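Local coordinates for protein Poly(Beta-D-mannuronate) lyase (Pseudopedobacter saltans, PDB 7O79) that probably cleaves alginate as a poly(beta-D-mannuronate) lyase of polysaccharide lyase family 6, built on a parallel beta-helix, at residues Ala331-Pro343 and Asn369-Leu382. Sequence-based numbering, arbitrary orientation.
Sequences AGINIGGSYNGNP and NAIQATSPSQNPIL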
ATOM      1  N   ALA A 331      -7.477  12.373 -17.023  1.00 25.24           N
ATOM      2  CA  ALA A 331      -8.729  12.944 -16.560  1.00 23.36           C
ATOM      3  C   ALA A 331      -8.610  13.298 -15.080  1.00 24.22           C
ATOM      4  O   ALA A 331      -7.820  12.711 -14.346  1.00 25.80           O
ATOM      5  CB  ALA A 331      -9.888  11.958 -16.784  1.00 24.49           C
ATOM      6  N   GLY A 332      -9.390  14.279 -14.642  1.00 22.82           N
ATOM      7  CA  GLY A 332      -9.362  14.603 -13.226  1.00 21.43           C
ATOM      8  C   GLY A 332      -9.990  13.486 -12.415  1.00 25.09           C
ATOM      9  O   GLY A 332      -9.361  12.872 -11.544  1.00 24.12           O
ATOM     10  N   ILE A 333     -11.257  13.220 -12.699  1.00 21.98           N
ATOM     11  CA  ILE A 333     -11.974  12.101 -12.114  1.00 23.08           C
ATOM     12  C   ILE A 333     -12.525  11.279 -13.266  1.00 25.17           C
ATOM     13  O   ILE A 333     -13.258  11.804 -14.114  1.00 24.15           O
ATOM     14  CB  ILE A 333     -13.090  12.556 -11.163  1.00 24.02           C
ATOM     15  CG1 ILE A 333     -12.492  13.464 -10.072  1.00 22.53           C
ATOM     16  CG2 ILE A 333     -13.813  11.337 -10.563  1.00 23.65           C
ATOM     17  CD1 ILE A 333     -13.474  13.969  -9.003  1.00 18.10           C
ATOM     18  N   ASN A 334     -12.133  10.011 -13.320  1.00 20.12           N
ATOM     19  CA  ASN A 334     -12.576   9.089 -14.356  1.00 21.39           C
ATOM     20  C   ASN A 334     -13.614   8.170 -13.713  1.00 24.54           C
ATOM     21  O   ASN A 334     -13.269   7.270 -12.944  1.00 20.24           O
ATOM     22  CB  ASN A 334     -11.372   8.340 -14.917  1.00 23.02           C
ATOM     23  CG  ASN A 334     -11.734   7.360 -16.031  1.00 28.14           C
ATOM     24  OD1 ASN A 334     -12.855   7.325 -16.515  1.00 30.95           O
ATOM     25  ND2 ASN A 334     -10.763   6.580 -16.449  1.00 29.56           N
ATOM     26  N   ILE A 335     -14.893   8.447 -13.974  1.00 23.43           N
ATOM     27  CA  ILE A 335     -16.001   7.653 -13.447  1.00 22.61           C
ATOM     28  C   ILE A 335     -16.278   6.558 -14.473  1.00 26.85           C
ATOM     29  O   ILE A 335     -16.969   6.779 -15.471  1.00 24.10           O
ATOM     30  CB  ILE A 335     -17.240   8.506 -13.169  1.00 24.90           C
ATOM     31  CG1 ILE A 335     -16.866   9.760 -12.362  1.00 26.97           C
ATOM     32  CG2 ILE A 335     -18.303   7.708 -12.407  1.00 25.54           C
ATOM     33  CD1 ILE A 335     -18.014  10.744 -12.205  1.00 24.47           C
ATOM     34  N   GLY A 336     -15.693   5.380 -14.254  1.00 20.55           N
ATOM     35  CA  GLY A 336     -15.902   4.279 -15.169  1.00 25.14           C
ATOM     36  C   GLY A 336     -14.677   3.906 -15.983  1.00 22.55           C
ATOM     37  O   GLY A 336     -14.784   3.682 -17.188  1.00 25.76           O
ATOM     38  N   GLY A 337     -13.510   3.828 -15.346  1.00 24.68           N
ATOM     39  CA  GLY A 337     -12.326   3.383 -16.054  1.00 24.17           C
ATOM     40  C   GLY A 337     -12.457   1.937 -16.503  1.00 25.39           C
ATOM     41  O   GLY A 337     -13.207   1.154 -15.925  1.00 21.00           O
ATOM     42  N   SER A 338     -11.720   1.596 -17.568  1.00 25.38           N
ATOM     43  CA  SER A 338     -11.611   0.220 -18.090  1.00 28.29           C
ATOM     44  C   SER A 338     -12.974  -0.430 -18.318  1.00 30.69           C
ATOM     45  O   SER A 338     -13.265  -1.532 -17.841  1.00 28.46           O
ATOM     46  CB  SER A 338     -10.748  -0.645 -17.185  1.00 24.59           C
ATOM     47  OG  SER A 338      -9.522   0.007 -16.938  1.00 27.69           O
ATOM     48  N   TYR A 339     -13.809   0.270 -19.074  1.00 30.78           N
ATOM     49  CA  TYR A 339     -15.116  -0.240 -19.451  1.00 30.26           C
ATOM     50  C   TYR A 339     -14.985  -1.194 -20.630  1.00 35.46           C
ATOM     51  O   TYR A 339     -14.259  -0.919 -21.592  1.00 31.00           O
ATOM     52  CB  TYR A 339     -16.033   0.921 -19.820  1.00 30.25           C
ATOM     53  CG  TYR A 339     -17.474   0.561 -20.167  1.00 31.72           C
ATOM     54  CD1 TYR A 339     -18.353   0.096 -19.193  1.00 29.73           C
ATOM     55  CD2 TYR A 339     -17.962   0.734 -21.466  1.00 32.83           C
ATOM     56  CE1 TYR A 339     -19.689  -0.199 -19.505  1.00 31.83           C
ATOM     57  CE2 TYR A 339     -19.278   0.436 -21.793  1.00 34.32           C
ATOM     58  CZ  TYR A 339     -20.147  -0.021 -20.809  1.00 36.76           C
ATOM     59  OH  TYR A 339     -21.460  -0.316 -21.129  1.00 33.01           O
ATOM     60  N   ASN A 340     -15.685  -2.327 -20.545  1.00 29.53           N
ATOM     61  CA  ASN A 340     -15.794  -3.270 -21.655  1.00 28.96           C
ATOM     62  C   ASN A 340     -17.256  -3.291 -22.077  1.00 31.16           C
ATOM     63  O   ASN A 340     -18.078  -3.952 -21.437  1.00 30.70           O
ATOM     64  CB  ASN A 340     -15.312  -4.662 -21.270  1.00 30.83           C
ATOM     65  CG  ASN A 340     -15.554  -5.677 -22.371  1.00 32.96           C
ATOM     66  OD1 ASN A 340     -15.753  -5.309 -23.537  1.00 30.29           O
ATOM     67  ND2 ASN A 340     -15.534  -6.956 -22.015  1.00 31.50           N
ATOM     68  N   GLY A 341     -17.580  -2.560 -23.142  1.00 29.85           N
ATOM     69  CA  GLY A 341     -18.925  -2.580 -23.667  1.00 32.46           C
ATOM     70  C   GLY A 341     -19.270  -3.780 -24.529  1.00 33.26           C
ATOM     71  O   GLY A 341     -20.398  -3.868 -25.021  1.00 33.83           O
ATOM     72  N   ASN A 342     -18.331  -4.708 -24.738  1.00 31.44           N
ATOM     73  CA  ASN A 342     -18.568  -5.918 -25.524  1.00 31.62           C
ATOM     74  C   ASN A 342     -18.255  -7.097 -24.621  1.00 31.49           C
ATOM     75  O   ASN A 342     -17.149  -7.667 -24.673  1.00 27.24           O
ATOM     76  CB  ASN A 342     -17.734  -5.961 -26.800  1.00 34.24           C
ATOM     77  CG  ASN A 342     -18.127  -4.879 -27.779  1.00 37.15           C
ATOM     78  OD1 ASN A 342     -19.311  -4.681 -28.067  1.00 42.27           O
ATOM     79  ND2 ASN A 342     -17.133  -4.178 -28.311  1.00 43.05           N
ATOM     80  N   PRO A 343     -19.199  -7.474 -23.767  1.00 29.10           N
ATOM     81  CA  PRO A 343     -18.958  -8.584 -22.840  1.00 29.97           C
ATOM     82  C   PRO A 343     -18.576  -9.851 -23.586  1.00 28.80           C
ATOM     83  O   PRO A 343     -19.144 -10.179 -24.626  1.00 31.57           O
ATOM     84  CB  PRO A 343     -20.295  -8.745 -22.100  1.00 28.76           C
ATOM     85  CG  PRO A 343     -21.260  -7.798 -22.765  1.00 36.78           C
ATOM     86  CD  PRO A 343     -20.467  -6.771 -23.504  1.00 31.52           C
ATOM     87  N   ASN A 369     -11.816  16.917 -19.830  1.00 28.24           N
ATOM     88  CA  ASN A 369     -11.983  15.706 -19.018  1.00 29.13           C
ATOM     89  C   ASN A 369     -11.612  15.907 -17.551  1.00 28.35           C
ATOM     90  O   ASN A 369     -11.058  15.008 -16.918  1.00 24.82           O
ATOM     91  CB  ASN A 369     -11.197  14.529 -19.599  1.00 25.59           C
ATOM     92  CG  ASN A 369     -11.549  14.254 -21.044  1.00 32.92           C
ATOM     93  OD1 ASN A 369     -12.730  14.107 -21.393  1.00 33.47           O
ATOM     94  ND2 ASN A 369     -10.535  14.153 -21.888  1.00 33.44           N
ATOM     95  N   ALA A 370     -11.959  17.068 -16.985  1.00 21.94           N
ATOM     96  CA  ALA A 370     -11.875  17.210 -15.532  1.00 26.03           C
ATOM     97  C   ALA A 370     -12.705  16.136 -14.837  1.00 24.17           C
ATOM     98  O   ALA A 370     -12.252  15.490 -13.884  1.00 23.46           O
ATOM     99  CB  ALA A 370     -12.338  18.601 -15.103  1.00 23.07           C
ATOM    100  N   ILE A 371     -13.936  15.944 -15.288  1.00 25.57           N
ATOM    101  CA  ILE A 371     -14.734  14.788 -14.913  1.00 26.34           C
ATOM    102  C   ILE A 371     -15.107  14.069 -16.197  1.00 28.15           C
ATOM    103  O   ILE A 371     -15.625  14.682 -17.138  1.00 30.59           O
ATOM    104  CB  ILE A 371     -15.977  15.182 -14.097  1.00 30.64           C
ATOM    105  CG1 ILE A 371     -15.535  15.957 -12.856  1.00 29.94           C
ATOM    106  CG2 ILE A 371     -16.756  13.948 -13.693  1.00 31.10           C
ATOM    107  CD1 ILE A 371     -16.612  16.177 -11.880  1.00 32.07           C
ATOM    108  N   GLN A 372     -14.779  12.791 -16.255  1.00 26.88           N
ATOM    109  CA  GLN A 372     -14.990  11.960 -17.429  1.00 30.43           C
ATOM    110  C   GLN A 372     -15.812  10.769 -16.963  1.00 30.87           C
ATOM    111  O   GLN A 372     -15.320   9.960 -16.173  1.00 32.93           O
ATOM    112  CB  GLN A 372     -13.648  11.522 -17.997  1.00 29.30           C
ATOM    113  CG  GLN A 372     -13.700  10.465 -19.054  1.00 34.12           C
ATOM    114  CD  GLN A 372     -12.318  10.124 -19.540  1.00 39.33           C
ATOM    115  OE1 GLN A 372     -11.536  11.009 -19.917  1.00 44.98           O
ATOM    116  NE2 GLN A 372     -11.985   8.837 -19.512  1.00 45.82           N
ATOM    117  N   ALA A 373     -17.056  10.661 -17.429  1.00 26.07           N
ATOM    118  CA  ALA A 373     -17.935   9.561 -17.042  1.00 31.11           C
ATOM    119  C   ALA A 373     -18.213   8.677 -18.249  1.00 32.15           C
ATOM    120  O   ALA A 373     -18.766   9.141 -19.252  1.00 32.90           O
ATOM    121  CB  ALA A 373     -19.239  10.083 -16.447  1.00 28.80           C
ATOM    122  N   THR A 374     -17.832   7.407 -18.159  1.00 28.04           N
ATOM    123  CA  THR A 374     -18.096   6.495 -19.264  1.00 31.97           C
ATOM    124  C   THR A 374     -19.602   6.329 -19.455  1.00 34.40           C
ATOM    125  O   THR A 374     -20.355   6.155 -18.490  1.00 32.44           O
ATOM    126  CB  THR A 374     -17.426   5.149 -19.011  1.00 31.66           C
ATOM    127  OG1 THR A 374     -16.011   5.334 -18.979  1.00 30.37           O
ATOM    128  CG2 THR A 374     -17.746   4.177 -20.125  1.00 30.63           C
ATOM    129  N   SER A 375     -20.049   6.444 -20.710  1.00 32.70           N
ATOM    130  CA  SER A 375     -21.469   6.233 -20.905  1.00 37.27           C
ATOM    131  C   SER A 375     -21.729   4.804 -21.373  1.00 38.58           C
ATOM    132  O   SER A 375     -20.867   4.183 -22.004  1.00 35.00           O
ATOM    133  CB  SER A 375     -22.020   7.243 -21.919  1.00 39.80           C
ATOM    134  OG  SER A 375     -21.686   6.859 -23.239  1.00 46.91           O
ATOM    135  N   PRO A 376     -22.888   4.242 -21.036  1.00 40.94           N
ATOM    136  CA  PRO A 376     -23.143   2.837 -21.370  1.00 41.12           C
ATOM    137  C   PRO A 376     -22.994   2.575 -22.860  1.00 41.82           C
ATOM    138  O   PRO A 376     -23.307   3.420 -23.700  1.00 42.60           O
ATOM    139  CB  PRO A 376     -24.586   2.621 -20.906  1.00 39.79           C
ATOM    140  CG  PRO A 376     -24.783   3.642 -19.837  1.00 38.43           C
ATOM    141  CD  PRO A 376     -23.999   4.837 -20.270  1.00 38.68           C
ATOM    142  N   SER A 377     -22.461   1.401 -23.174  1.00 37.44           N
ATOM    143  CA  SER A 377     -22.526   0.872 -24.526  1.00 42.69           C
ATOM    144  C   SER A 377     -23.975   0.790 -25.006  1.00 44.68           C
ATOM    145  O   SER A 377     -24.918   0.707 -24.211  1.00 42.92           O
ATOM    146  CB  SER A 377     -21.886  -0.512 -24.559  1.00 40.97           C
ATOM    147  OG  SER A 377     -22.274  -1.215 -25.715  1.00 45.30           O
ATOM    148  N   GLN A 378     -24.157   0.820 -26.324  1.00 47.78           N
ATOM    149  CA  GLN A 378     -25.470   0.565 -26.904  1.00 50.95           C
ATOM    150  C   GLN A 378     -25.668  -0.906 -27.252  1.00 47.67           C
ATOM    151  O   GLN A 378     -26.700  -1.262 -27.835  1.00 50.19           O
ATOM    152  CB  GLN A 378     -25.700   1.443 -28.144  1.00 52.75           C
ATOM    153  CG  GLN A 378     -25.566   2.948 -27.896  1.00 54.45           C
ATOM    154  CD  GLN A 378     -26.644   3.498 -26.959  1.00 60.96           C
ATOM    155  OE1 GLN A 378     -27.821   3.140 -27.058  1.00 62.10           O
ATOM    156  NE2 GLN A 378     -26.239   4.373 -26.043  1.00 61.16           N
ATOM    157  N   ASN A 379     -24.704  -1.757 -26.895  1.00 45.40           N
ATOM    158  CA  ASN A 379     -24.801  -3.188 -27.132  1.00 46.79           C
ATOM    159  C   ASN A 379     -26.127  -3.710 -26.582  1.00 45.74           C
ATOM    160  O   ASN A 379     -26.449  -3.462 -25.409  1.00 43.94           O
ATOM    161  CB  ASN A 379     -23.606  -3.899 -26.483  1.00 43.87           C
ATOM    162  CG  ASN A 379     -23.455  -5.353 -26.925  1.00 47.94           C
ATOM    163  OD1 ASN A 379     -24.441  -6.073 -27.117  1.00 43.89           O
ATOM    164  ND2 ASN A 379     -22.204  -5.785 -27.105  1.00 39.52           N
ATOM    165  N   PRO A 380     -26.941  -4.385 -27.400  1.00 45.02           N
ATOM    166  CA  PRO A 380     -28.288  -4.777 -26.951  1.00 44.08           C
ATOM    167  C   PRO A 380     -28.307  -5.647 -25.706  1.00 38.10           C
ATOM    168  O   PRO A 380     -29.238  -5.535 -24.901  1.00 34.21           O
ATOM    169  CB  PRO A 380     -28.830  -5.524 -28.173  1.00 41.67           C
ATOM    170  CG  PRO A 380     -28.195  -4.766 -29.303  1.00 44.55           C
ATOM    171  CD  PRO A 380     -26.761  -4.681 -28.832  1.00 45.41           C
ATOM    172  N   ILE A 381     -27.314  -6.518 -25.516  1.00 41.31           N
ATOM    173  CA  ILE A 381     -27.330  -7.372 -24.334  1.00 41.52           C
ATOM    174  C   ILE A 381     -27.009  -6.623 -23.051  1.00 40.82           C
ATOM    175  O   ILE A 381     -27.099  -7.218 -21.973  1.00 36.51           O
ATOM    176  CB  ILE A 381     -26.358  -8.553 -24.484  1.00 42.99           C
ATOM    177  CG1 ILE A 381     -24.924  -8.044 -24.491  1.00 41.86           C
ATOM    178  CG2 ILE A 381     -26.694  -9.372 -25.722  1.00 46.48           C
ATOM    179  CD1 ILE A 381     -23.929  -9.146 -24.497  1.00 43.90           C
ATOM    180  N   LEU A 382     -26.644  -5.340 -23.131  1.00 41.15           N
ATOM    181  CA  LEU A 382     -26.474  -4.492 -21.955  1.00 37.58           C
ATOM    182  C   LEU A 382     -27.599  -3.473 -21.786  1.00 41.72           C
ATOM    183  O   LEU A 382     -27.494  -2.589 -20.928  1.00 40.23           O
ATOM    184  CB  LEU A 382     -25.134  -3.761 -22.023  1.00 39.15           C
ATOM    185  CG  LEU A 382     -23.905  -4.626 -22.258  1.00 41.67           C
ATOM    186  CD1 LEU A 382     -22.650  -3.804 -22.027  1.00 30.65           C
ATOM    187  CD2 LEU A 382     -23.947  -5.832 -21.303  1.00 38.03           C
TER
HETATM  188  O   HOH W   1     -13.811   6.819 -19.109  1.00 39.92           O
HETATM  189  O   HOH W   2     -19.679   6.224 -15.710  1.00 28.71           O
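The Y339 ring meets T374 and S377 obliquely: T374 CG2 rests 3.6 Å from Y339 CG, and at the far end Y339 OH accepts a nearly straight bond (169°) from S377 N at 2.9 Å. With CG anti to the backbone N (chi1 -177°), the ring is carried across to the 374-377 backbone. A phenylalanine here would probably leave S377 N without its acceptor, and the 375-377 backbone less firmly tied to the ring. The N334 and Q372 side chains run side by side, pointing the same way, their amide planes 62° apart, and one water joins N334 OD1, Q372 NE2 and T374 OG1. T374 OG1 also donates to G336 O (2.7 Å), approaching from above the carbonyl plane. Strands 333-334 and 371-373 belong to successive coils of the right-handed parallel beta-helix: I333, N334 and I335 pair in parallel register with I371, Q372 and A373, and I335 CD1 packs on I371 CG2 at 3.7 Å, beside L392 of strand 391-397. Beyond the strands, N379 ND2 bonds N342 OD1 on a lone pair, in the carbonyl plane, the two amides turned well out of parallel; it also reaches G341 O weakly. The CG corner of the P343 ring packs against L382 CD2 and, more tightly, I381 CD1.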